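Local coordinates for divalent-cation tolerance protein CutA (Pyrococcus horikoshii, PDB 1UKU), which binds copper between its trimers and takes part in resistance toward heavy metals, copper binding probably driving further association of the trimers, at residues A[6-10]-A[11-15]; A[56-59]-A[60-63]; A[64-67]-A[68-72]; A[88-91]-A[92-95]. All coordinates share one frame; numbering follows the deposited sequence.

Contact 1 (A[6-10]-A[11-15]); sequences TTFPD and WESAE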
loop_
_atom_site.group_PDB
_atom_site.type_symbol
_atom_site.label_atom_id
_atom_site.label_comp_id
_atom_site.label_asym_id
_atom_site.label_seq_id
_atom_site.Cartn_x
_atom_site.Cartn_y
_atom_site.Cartn_z
ATOM N N THR A 6 -8.445 3.510 -3.397
ATOM C CA THR A 6 -9.860 3.191 -3.425
ATOM C C THR A 6 -10.005 1.743 -3.881
ATOM O O THR A 6 -9.052 1.124 -4.328
ATOM C CB THR A 6 -10.626 4.197 -4.312
ATOM O OG1 THR A 6 -12.039 3.973 -4.150
ATOM C CG2 THR A 6 -10.315 4.078 -5.780
ATOM N N THR A 7 -11.183 1.179 -3.704
ATOM C CA THR A 7 -11.427 -0.184 -4.109
ATOM C C THR A 7 -12.647 -0.230 -4.966
ATOM O O THR A 7 -13.526 0.614 -4.848
ATOM C CB THR A 7 -11.581 -1.142 -2.935
ATOM O OG1 THR A 7 -12.857 -0.943 -2.290
ATOM C CG2 THR A 7 -10.519 -0.927 -1.884
ATOM N N PHE A 8 -12.680 -1.228 -5.828
ATOM C CA PHE A 8 -13.756 -1.421 -6.822
ATOM C C PHE A 8 -14.248 -2.861 -6.802
ATOM O O PHE A 8 -13.504 -3.760 -6.447
ATOM C CB PHE A 8 -13.261 -1.116 -8.247
ATOM C CG PHE A 8 -12.848 0.305 -8.474
ATOM C CD1 PHE A 8 -13.800 1.265 -8.773
ATOM C CD2 PHE A 8 -11.497 0.699 -8.380
ATOM C CE1 PHE A 8 -13.436 2.570 -8.994
ATOM C CE2 PHE A 8 -11.139 2.038 -8.612
ATOM C CZ PHE A 8 -12.124 2.970 -8.898
ATOM N N PRO A 9 -15.503 -3.082 -7.176
ATOM C CA PRO A 9 -16.053 -4.436 -7.164
ATOM C C PRO A 9 -15.512 -5.367 -8.246
ATOM O O PRO A 9 -15.565 -6.577 -8.017
ATOM C CB PRO A 9 -17.550 -4.179 -7.278
ATOM C CG PRO A 9 -17.618 -2.935 -8.051
ATOM C CD PRO A 9 -16.528 -2.073 -7.438
ATOM N N ASP A 10 -14.983 -4.866 -9.361
ATOM C CA ASP A 10 -14.162 -5.711 -10.238
ATOM C C ASP A 10 -13.432 -4.820 -11.235
ATOM O O ASP A 10 -13.373 -3.585 -11.080
ATOM C CB ASP A 10 -14.949 -6.811 -10.990
ATOM C CG ASP A 10 -14.056 -8.013 -11.433
ATOM O OD1 ASP A 10 -13.612 -8.788 -10.559
ATOM O OD2 ASP A 10 -13.784 -8.284 -12.643
ATOM N N TRP A 11 -12.866 -5.473 -12.244
ATOM C CA TRP A 11 -11.935 -4.875 -13.139
ATOM C C TRP A 11 -12.587 -3.917 -14.095
ATOM O O TRP A 11 -11.961 -2.912 -14.467
ATOM C CB TRP A 11 -11.239 -5.996 -13.936
ATOM C CG TRP A 11 -10.164 -6.678 -13.171
ATOM C CD1 TRP A 11 -10.254 -7.847 -12.502
ATOM C CD2 TRP A 11 -8.860 -6.169 -12.936
ATOM N NE1 TRP A 11 -9.065 -8.131 -11.888
ATOM C CE2 TRP A 11 -8.194 -7.091 -12.126
ATOM C CE3 TRP A 11 -8.181 -5.012 -13.347
ATOM C CZ2 TRP A 11 -6.865 -6.895 -11.721
ATOM C CZ3 TRP A 11 -6.882 -4.828 -12.957
ATOM C CH2 TRP A 11 -6.241 -5.747 -12.148
ATOM N N GLU A 12 -13.800 -4.200 -14.557
ATOM C CA GLU A 12 -14.428 -3.327 -15.548
ATOM C C GLU A 12 -14.680 -1.951 -14.962
ATOM O O GLU A 12 -14.338 -0.965 -15.581
ATOM C CB GLU A 12 -15.710 -3.922 -16.103
ATOM C CG GLU A 12 -16.339 -3.124 -17.238
ATOM C CD GLU A 12 -15.517 -3.102 -18.515
ATOM O OE1 GLU A 12 -14.755 -4.063 -18.815
ATOM O OE2 GLU A 12 -15.626 -2.070 -19.219
ATOM N N SER A 13 -15.254 -1.879 -13.766
ATOM C CA SER A 13 -15.461 -0.600 -13.116
ATOM C C SER A 13 -14.128 0.061 -12.777
ATOM O O SER A 13 -13.967 1.247 -12.992
ATOM C CB SER A 13 -16.321 -0.702 -11.860
ATOM O OG SER A 13 -15.827 -1.629 -10.929
ATOM N N ALA A 14 -13.170 -0.680 -12.244
ATOM C CA ALA A 14 -11.909 -0.099 -11.867
ATOM C C ALA A 14 -11.249 0.536 -13.102
ATOM O O ALA A 14 -10.757 1.659 -13.037
ATOM C CB ALA A 14 -11.027 -1.164 -11.279
ATOM N N GLU A 15 -11.198 -0.202 -14.205
ATOM C CA GLU A 15 -10.523 0.301 -15.403
ATOM C C GLU A 15 -11.285 1.472 -16.012
ATOM O O GLU A 15 -10.663 2.443 -16.437
ATOM C CB GLU A 15 -10.371 -0.821 -16.445
ATOM C CG GLU A 15 -9.283 -1.817 -16.089
ATOM C CD GLU A 15 -8.930 -2.744 -17.223
ATOM O OE1 GLU A 15 -8.417 -3.847 -16.920
ATOM O OE2 GLU A 15 -9.090 -2.340 -18.386
HETATM O O HOH W 1 -15.112 -6.742 -14.512
#
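Phe8 and Ala14 meet where strand 2-8 turns through Pro9 and Asp10 into helix 11-23, the first strand-to-helix connection of this GlnB-like, ferredoxin-type alpha/beta fold. The Phe8 side chain leaves the strand with CG beside the backbone N (chi1 -64°), which lays one ring face over the first turn of the helix. Ala14 CA sits above that face, 3.7 Å from the ring centroid, in a CH-pi contact, and Ala14 CB comes within 3.5 Å of Phe8 CD2. His73 also stacks on the Phe8 ring, while Ala14 packs against Leu32 of strand 29-41 and Val51 of strand 44-57 as well. The carbonyl oxygen of the N-cap residue Asp10 is gripped twice. Ala14 N donates to Asp10 O in the carbonyl plane at 3.1 Å, and Ser13 OG donates to it from above that plane. Ser13 can do this because chi1 of 55° swings OG back toward the Pro9-Asp10 connection, where it also rests 3.6 Å from Pro9 CD. The Asp10 carboxylate makes no direct cap; it stands at the edge of the Trp11 indole, whose NE1 is bonded to Glu34. Pro9 lies about 5 Å, side chain to metal, from the bound copper ion. A water completes the helix start, donating to Asp10 OD2 at 2.8 Å and accepting from Glu12 N at 2.9 Å.

Contact 2 (A[56-59]-A[60-63]); sequences KTRE and DLWE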
loop_
_atom_site.group_PDB
_atom_site.type_symbol
_atom_site.label_atom_id
_atom_site.label_comp_id
_atom_site.label_asym_id
_atom_site.label_seq_id
_atom_site.Cartn_x
_atom_site.Cartn_y
_atom_site.Cartn_z
ATOM N N LYS A 56 -1.871 8.000 -8.266
ATOM C CA LYS A 56 -0.778 8.936 -7.963
ATOM C C LYS A 56 -1.114 10.269 -8.598
ATOM O O LYS A 56 -1.413 10.343 -9.778
ATOM C CB LYS A 56 0.562 8.385 -8.465
ATOM C CG LYS A 56 0.855 6.948 -7.942
ATOM C CD LYS A 56 2.020 6.219 -8.638
ATOM C CE LYS A 56 1.679 4.754 -9.095
ATOM N NZ LYS A 56 0.992 4.573 -10.485
ATOM N N THR A 57 -1.083 11.350 -7.805
ATOM C CA THR A 57 -1.401 12.676 -8.366
ATOM C C THR A 57 -0.757 13.781 -7.518
ATOM O O THR A 57 0.005 13.502 -6.606
ATOM C CB THR A 57 -2.919 12.865 -8.541
ATOM O OG1 THR A 57 -3.166 14.008 -9.388
ATOM C CG2 THR A 57 -3.614 13.140 -7.216
ATOM N N ARG A 58 -1.057 15.029 -7.871
ATOM C CA ARG A 58 -0.588 16.175 -7.114
ATOM C C ARG A 58 -1.468 16.473 -5.935
ATOM O O ARG A 58 -2.663 16.292 -5.979
ATOM C CB ARG A 58 -0.542 17.436 -7.982
ATOM C CG ARG A 58 0.247 17.333 -9.264
ATOM C CD ARG A 58 0.568 18.697 -9.843
ATOM N NE ARG A 58 -0.593 19.566 -9.937
ATOM C CZ ARG A 58 -1.239 19.853 -11.054
ATOM N NH1 ARG A 58 -0.904 19.261 -12.216
ATOM N NH2 ARG A 58 -2.278 20.681 -11.022
ATOM N N GLU A 59 -0.869 17.028 -4.889
ATOM C CA GLU A 59 -1.634 17.466 -3.724
ATOM C C GLU A 59 -2.779 18.410 -4.059
ATOM O O GLU A 59 -3.883 18.295 -3.526
ATOM C CB GLU A 59 -0.757 18.258 -2.769
ATOM C CG GLU A 59 0.165 17.451 -1.937
ATOM C CD GLU A 59 1.461 17.158 -2.616
ATOM O OE1 GLU A 59 1.517 17.368 -3.868
ATOM O OE2 GLU A 59 2.415 16.788 -1.880
ATOM N N ASP A 60 -2.505 19.393 -4.927
ATOM C CA ASP A 60 -3.487 20.426 -5.215
ATOM C C ASP A 60 -4.707 19.897 -5.964
ATOM O O ASP A 60 -5.714 20.558 -6.020
ATOM C CB ASP A 60 -2.863 21.604 -5.991
ATOM C CG ASP A 60 -2.389 21.199 -7.362
ATOM O OD1 ASP A 60 -1.267 20.690 -7.449
ATOM O OD2 ASP A 60 -3.127 21.339 -8.353
ATOM N N LEU A 61 -4.621 18.680 -6.519
ATOM C CA LEU A 61 -5.738 18.075 -7.217
ATOM C C LEU A 61 -6.636 17.192 -6.311
ATOM O O LEU A 61 -7.626 16.652 -6.784
ATOM C CB LEU A 61 -5.237 17.269 -8.428
ATOM C CG LEU A 61 -4.600 18.092 -9.563
ATOM C CD1 LEU A 61 -4.004 17.201 -10.597
ATOM C CD2 LEU A 61 -5.651 18.935 -10.207
ATOM N N TRP A 62 -6.306 17.069 -5.036
ATOM C CA TRP A 62 -7.028 16.153 -4.133
ATOM C C TRP A 62 -8.538 16.383 -4.119
ATOM O O TRP A 62 -9.301 15.460 -4.294
ATOM C CB TRP A 62 -6.476 16.236 -2.719
ATOM C CG TRP A 62 -7.355 15.663 -1.664
ATOM C CD1 TRP A 62 -7.841 16.318 -0.582
ATOM C CD2 TRP A 62 -7.812 14.314 -1.555
ATOM N NE1 TRP A 62 -8.596 15.467 0.195
ATOM C CE2 TRP A 62 -8.618 14.234 -0.396
ATOM C CE3 TRP A 62 -7.675 13.174 -2.349
ATOM C CZ2 TRP A 62 -9.224 13.048 0.021
ATOM C CZ3 TRP A 62 -8.308 11.995 -1.935
ATOM C CH2 TRP A 62 -9.066 11.944 -0.765
ATOM N N GLU A 63 -8.995 17.606 -3.871
ATOM C CA GLU A 63 -10.431 17.816 -3.705
ATOM C C GLU A 63 -11.194 17.549 -5.002
ATOM O O GLU A 63 -12.252 16.943 -4.993
ATOM C CB GLU A 63 -10.753 19.233 -3.150
ATOM C CG GLU A 63 -10.322 19.444 -1.699
ATOM C CD GLU A 63 -10.975 18.497 -0.702
ATOM O OE1 GLU A 63 -11.976 17.812 -1.019
ATOM O OE2 GLU A 63 -10.464 18.458 0.443
HETATM O O HOH W 2 0.585 20.149 -5.645
#
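Asp60 OD1 is gripped by Arg58 NE at 2.8 Å and by a water that donates to it at 2.6 Å. The other carboxylate oxygen, Asp60 OD2, takes Arg58 NH2 at 2.9 Å, so the salt bridge is a two-pronged, side-on one, with each oxygen offering its syn lone pair. Guanidinium and carboxylate are nearly coplanar, 16° apart, and the NE bond is almost straight at 171°. Two torsions bring the groups together: Asp60 CG stands between its backbone N and carbonyl carbon (chi1 65°), and the Arg58 chain folds at chi3. Leu61 closes one guanidinium face, with CD1 3.8 Å above the plane over its centre. The same methyl reaches Thr57 OG1 at 3.5 Å, and that hydroxyl is hydrogen-bonded to the carbonyl of Leu26. In the backbone, strand 44-57 passes through a 3-10 turn into helix 62-72: Leu61 N bonds Arg58 O, and Trp62 N bonds Glu59 O. Arg58 NH1 turns to the carbonyl of Lys101 near the C-terminus, and Trp62 NE1 to Asp87 of the third subunit. The arginine thus joins the turn to the chain's C-terminal end. Leu61 restricts its flat group on one side, while the arginine charge, the paired bonds and the water would together favour an ionised Asp60 carboxylate on this solvent-facing turn.

Contact 3 (A[64-67]-A[68-72]); sequences ELKE and RIKEL
The Glu67 and Glu71 carboxylates meet with their planes 74° apart, one turn from each other on helix 62-72, the second helix packed on the sheet of the GlnB-like fold. Glu67 OE1 and Glu71 OE2 are 2.5 Å apart, so one of the acids probably holds a proton and donates it. The Arg68 guanidinium has Leu72 CG over one face, 3.8 Å above the plane and offset toward the rim, and the Glu71 carboxylate at its edge, in plane. This flank of the helix faces helix 11-23. Arg68 NH1 donates to Glu71 OE1 at 2.9 Å, and Glu71 OE1 accepts on its anti lone pair, while Arg68 NH2 forms a salt bridge with Glu24; the guanidinium therefore ties two acids of different parts of the chain. Along the helix, the i,i+4 backbone bonds run in order, from Arg68 N to Glu64 O through to Glu71 N to Glu67 O. The Glu67 side chain starts with CG opposite its backbone N (chi1 176°) and bends at chi2, which carries its carboxylate along the helix to Glu71. Lys70 NZ, approaching Glu67 OE2 across the helix surface, makes a long salt bridge at 3.8 Å that would offset part of the negative charge. On the buried side, Leu21 of helix 11-23 packs against both Leu65 and Ile69. Those two also touch each other, where Leu65 CD1 meets Ile69 CD1 at 3.8 Å.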
loop_
_atom_site.group_PDB
_atom_site.type_symbol
_atom_site.label_atom_id
_atom_site.label_comp_id
_atom_site.label_asym_id
_atom_site.label_seq_id
_atom_site.Cartn_x
_atom_site.Cartn_y
_atom_site.Cartn_z
ATOM N N GLU A 64 -10.629 17.985 -6.121
ATOM C CA GLU A 64 -11.246 17.739 -7.397
ATOM C C GLU A 64 -11.283 16.246 -7.688
ATOM O O GLU A 64 -12.252 15.736 -8.210
ATOM C CB GLU A 64 -10.489 18.512 -8.487
ATOM C CG GLU A 64 -11.158 18.481 -9.842
ATOM C CD GLU A 64 -10.494 19.383 -10.869
ATOM O OE1 GLU A 64 -11.023 19.393 -11.991
ATOM O OE2 GLU A 64 -9.460 20.027 -10.571
ATOM N N LEU A 65 -10.196 15.547 -7.371
ATOM C CA LEU A 65 -10.118 14.117 -7.646
ATOM C C LEU A 65 -11.107 13.353 -6.766
ATOM O O LEU A 65 -11.792 12.452 -7.222
ATOM C CB LEU A 65 -8.697 13.611 -7.415
ATOM C CG LEU A 65 -8.516 12.088 -7.495
ATOM C CD1 LEU A 65 -8.950 11.553 -8.835
ATOM C CD2 LEU A 65 -7.097 11.706 -7.171
ATOM N N LYS A 66 -11.167 13.723 -5.490
ATOM C CA LYS A 66 -12.073 13.087 -4.564
ATOM C C LYS A 66 -13.512 13.248 -5.042
ATOM O O LYS A 66 -14.282 12.284 -5.035
ATOM C CB LYS A 66 -11.920 13.678 -3.182
ATOM C CG LYS A 66 -12.881 13.045 -2.183
ATOM C CD LYS A 66 -12.778 13.616 -0.796
ATOM C CE LYS A 66 -13.934 14.502 -0.538
ATOM N NZ LYS A 66 -13.501 15.717 0.109
ATOM N N GLU A 67 -13.880 14.446 -5.485
ATOM C CA GLU A 67 -15.242 14.648 -5.992
ATOM C C GLU A 67 -15.511 13.809 -7.221
ATOM O O GLU A 67 -16.579 13.191 -7.322
ATOM C CB GLU A 67 -15.497 16.120 -6.332
ATOM C CG GLU A 67 -16.874 16.378 -6.963
ATOM C CD GLU A 67 -18.080 16.013 -6.087
ATOM O OE1 GLU A 67 -19.180 15.712 -6.647
ATOM O OE2 GLU A 67 -17.998 15.990 -4.848
ATOM N N ARG A 68 -14.557 13.748 -8.149
ATOM C CA ARG A 68 -14.763 12.946 -9.338
ATOM C C ARG A 68 -14.882 11.452 -9.016
ATOM O O ARG A 68 -15.722 10.754 -9.593
ATOM C CB ARG A 68 -13.699 13.215 -10.394
ATOM C CG ARG A 68 -13.955 14.450 -11.196
ATOM C CD ARG A 68 -15.304 14.445 -11.946
ATOM N NE ARG A 68 -15.342 13.702 -13.204
ATOM C CZ ARG A 68 -16.392 13.018 -13.666
ATOM N NH1 ARG A 68 -17.508 12.906 -12.961
ATOM N NH2 ARG A 68 -16.329 12.436 -14.844
ATOM N N ILE A 69 -14.091 10.959 -8.079
ATOM C CA ILE A 69 -14.233 9.571 -7.709
ATOM C C ILE A 69 -15.603 9.340 -7.112
ATOM O O ILE A 69 -16.227 8.326 -7.419
ATOM C CB ILE A 69 -13.111 9.122 -6.765
ATOM C CG1 ILE A 69 -11.768 9.115 -7.514
ATOM C CG2 ILE A 69 -13.403 7.709 -6.200
ATOM C CD1 ILE A 69 -10.563 8.995 -6.574
ATOM N N LYS A 70 -16.085 10.257 -6.273
ATOM C CA LYS A 70 -17.423 10.084 -5.696
ATOM C C LYS A 70 -18.450 9.961 -6.811
ATOM O O LYS A 70 -19.353 9.152 -6.740
ATOM C CB LYS A 70 -17.778 11.254 -4.768
ATOM C CG LYS A 70 -17.048 11.244 -3.452
ATOM C CD LYS A 70 -17.109 12.586 -2.755
ATOM C CE LYS A 70 -18.463 12.882 -2.205
ATOM N NZ LYS A 70 -18.417 14.228 -1.552
ATOM N N GLU A 71 -18.292 10.795 -7.831
ATOM C CA GLU A 71 -19.224 10.855 -8.947
ATOM C C GLU A 71 -19.127 9.656 -9.881
ATOM O O GLU A 71 -20.083 9.341 -10.603
ATOM C CB GLU A 71 -18.999 12.128 -9.748
ATOM C CG GLU A 71 -19.457 13.368 -9.019
ATOM C CD GLU A 71 -18.942 14.626 -9.663
ATOM O OE1 GLU A 71 -18.274 14.565 -10.703
ATOM O OE2 GLU A 71 -19.232 15.713 -9.107
ATOM N N LEU A 72 -17.986 8.977 -9.899
ATOM C CA LEU A 72 -17.790 7.846 -10.814
ATOM C C LEU A 72 -17.901 6.465 -10.148
ATOM O O LEU A 72 -18.004 5.444 -10.841
ATOM C CB LEU A 72 -16.424 7.945 -11.491
ATOM C CG LEU A 72 -16.301 9.122 -12.448
ATOM C CD1 LEU A 72 -14.843 9.289 -12.876
ATOM C CD2 LEU A 72 -17.163 8.928 -13.673
#

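Contact 4 (A[88-91]-A[92-95]); sequences VNED and YLKW
Tyr92 has the most surface buried here, followed by Leu93; Tyr92 rests against Val88 and Asn89, Leu93 against Val88 and Glu90, at the start of helix 90-99. With CG on the far side from its backbone N (chi1 -176°), Tyr92 swings its ring past Val88, whose CG2 meets ring atom CD2 at 3.9 Å, the two side chains crossing at about a right angle. The other valine methyl, CG1, lies 3.9 Å from Leu93 CB, so the two methyls of Val88 each cover one helix residue. Farther along Leu93, CD2 is 3.8 Å from Glu90 OE1, an apolar methyl beside a carboxylate oxygen. Asn89 is the N-cap residue. Its carbonyl oxygen accepts Leu93 N at 3.2 Å in the carbonyl plane and, weakly, Tyr92 N. The Asn89 amide lies against Tyr92 CB, its plane 24° from that of the ring. Asn89 ND2 donates to Asp91 OD1 at 2.9 Å from above the carboxylate plane, while the same amide is also held by the second subunit, through the carbonyl of Pro78 and the backbone N of Ile80. That double hold pins the helix start to the neighbouring chain. Met1 of its own chain packs against Val88, Tyr92 and Leu93. Helix 90-99 follows the N-cap Asn89, and just before it Val88 of strand 87-88 pairs antiparallel with a strand of the second subunit, so that the sheet runs on across the interface.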
loop_
_atom_site.group_PDB
_atom_site.type_symbol
_atom_site.label_atom_id
_atom_site.label_comp_id
_atom_site.label_asym_id
_atom_site.label_seq_id
_atom_site.Cartn_x
_atom_site.Cartn_y
_atom_site.Cartn_z
ATOM N N VAL A 88 9.960 11.762 -2.897
ATOM C CA VAL A 88 9.970 11.018 -4.160
ATOM C C VAL A 88 11.133 11.518 -4.992
ATOM O O VAL A 88 11.564 12.675 -4.845
ATOM C CB VAL A 88 8.594 11.169 -4.889
ATOM C CG1 VAL A 88 8.309 12.622 -5.128
ATOM C CG2 VAL A 88 8.516 10.360 -6.145
ATOM N N ASN A 89 11.662 10.660 -5.852
ATOM C CA ASN A 89 12.705 11.093 -6.793
ATOM C C ASN A 89 12.176 12.163 -7.719
ATOM O O ASN A 89 11.065 12.084 -8.237
ATOM C CB ASN A 89 13.301 9.948 -7.591
ATOM C CG ASN A 89 12.253 9.128 -8.325
ATOM O OD1 ASN A 89 11.238 8.702 -7.737
ATOM N ND2 ASN A 89 12.514 8.845 -9.610
ATOM N N GLU A 90 12.974 13.200 -7.913
ATOM C CA GLU A 90 12.523 14.342 -8.688
ATOM C C GLU A 90 12.105 14.061 -10.120
ATOM O O GLU A 90 11.167 14.685 -10.586
ATOM C CB GLU A 90 13.619 15.413 -8.702
ATOM C CG GLU A 90 13.341 16.555 -9.660
ATOM C CD GLU A 90 12.103 17.343 -9.290
ATOM O OE1 GLU A 90 11.625 17.185 -8.149
ATOM O OE2 GLU A 90 11.604 18.116 -10.137
ATOM N N ASP A 91 12.817 13.190 -10.825
ATOM C CA ASP A 91 12.465 12.909 -12.222
ATOM C C ASP A 91 11.025 12.357 -12.331
ATOM O O ASP A 91 10.259 12.698 -13.241
ATOM C CB ASP A 91 13.475 11.968 -12.914
ATOM C CG ASP A 91 13.859 10.752 -12.077
ATOM O OD1 ASP A 91 14.144 10.877 -10.852
ATOM O OD2 ASP A 91 13.939 9.604 -12.585
ATOM N N TYR A 92 10.641 11.523 -11.375
ATOM C CA TYR A 92 9.291 11.015 -11.362
ATOM C C TYR A 92 8.281 12.121 -11.036
ATOM O O TYR A 92 7.226 12.226 -11.665
ATOM C CB TYR A 92 9.149 9.855 -10.379
ATOM C CG TYR A 92 7.774 9.261 -10.435
ATOM C CD1 TYR A 92 7.442 8.364 -11.421
ATOM C CD2 TYR A 92 6.788 9.649 -9.538
ATOM C CE1 TYR A 92 6.163 7.829 -11.485
ATOM C CE2 TYR A 92 5.520 9.142 -9.614
ATOM C CZ TYR A 92 5.229 8.217 -10.565
ATOM O OH TYR A 92 3.943 7.701 -10.640
ATOM N N LEU A 93 8.594 12.926 -10.028
ATOM C CA LEU A 93 7.711 14.006 -9.652
ATOM C C LEU A 93 7.487 14.951 -10.825
ATOM O O LEU A 93 6.372 15.351 -11.090
ATOM C CB LEU A 93 8.258 14.755 -8.446
ATOM C CG LEU A 93 7.367 15.859 -7.902
ATOM C CD1 LEU A 93 5.991 15.337 -7.471
ATOM C CD2 LEU A 93 8.140 16.458 -6.746
ATOM N N LYS A 94 8.544 15.263 -11.562
ATOM C CA LYS A 94 8.418 16.154 -12.725
ATOM C C LYS A 94 7.494 15.566 -13.786
ATOM O O LYS A 94 6.652 16.265 -14.349
ATOM C CB LYS A 94 9.789 16.452 -13.320
ATOM C CG LYS A 94 9.762 17.445 -14.459
ATOM C CD LYS A 94 9.143 18.764 -14.003
ATOM C CE LYS A 94 9.475 19.913 -14.947
ATOM N NZ LYS A 94 10.738 20.578 -14.538
ATOM N N TRP A 95 7.641 14.272 -14.032
ATOM C CA TRP A 95 6.785 13.573 -14.968
ATOM C C TRP A 95 5.328 13.613 -14.500
ATOM O O TRP A 95 4.441 13.897 -15.256
ATOM C CB TRP A 95 7.261 12.114 -15.117
ATOM C CG TRP A 95 6.336 11.278 -15.944
ATOM C CD1 TRP A 95 6.268 11.227 -17.308
ATOM C CD2 TRP A 95 5.325 10.394 -15.464
ATOM N NE1 TRP A 95 5.270 10.367 -17.708
ATOM C CE2 TRP A 95 4.687 9.826 -16.591
ATOM C CE3 TRP A 95 4.891 10.012 -14.194
ATOM C CZ2 TRP A 95 3.642 8.925 -16.467
ATOM C CZ3 TRP A 95 3.854 9.100 -14.091
ATOM C CH2 TRP A 95 3.245 8.586 -15.200
#

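Contacts 1, 2 and 4 are at helix starts; contact 3 is the later part of a helix. Each has a buried side (Phe8 and Ala14; Thr57, Leu61 and Trp62; Leu65 and Ile69; Asn89 and Tyr92) and an exposed, mostly charged one. Contacts 1 and 2 are strand-to-helix junctions on strands 2-8 and 44-57, neighbours in one sheet, with centres 20 Å apart. Contact 1 relies on an aromatic face and a shared carbonyl; contact 2 on a charged pair. Contact 3 continues helix 62-72 from contact 2, touching it through Thr57 CG2 and Leu65 CD2 (3.8 Å). Contact 4, farthest from the chain's centre, is joined to the second subunit by a beta ladder and reaches contact 2 through Tyr92 and Lys56.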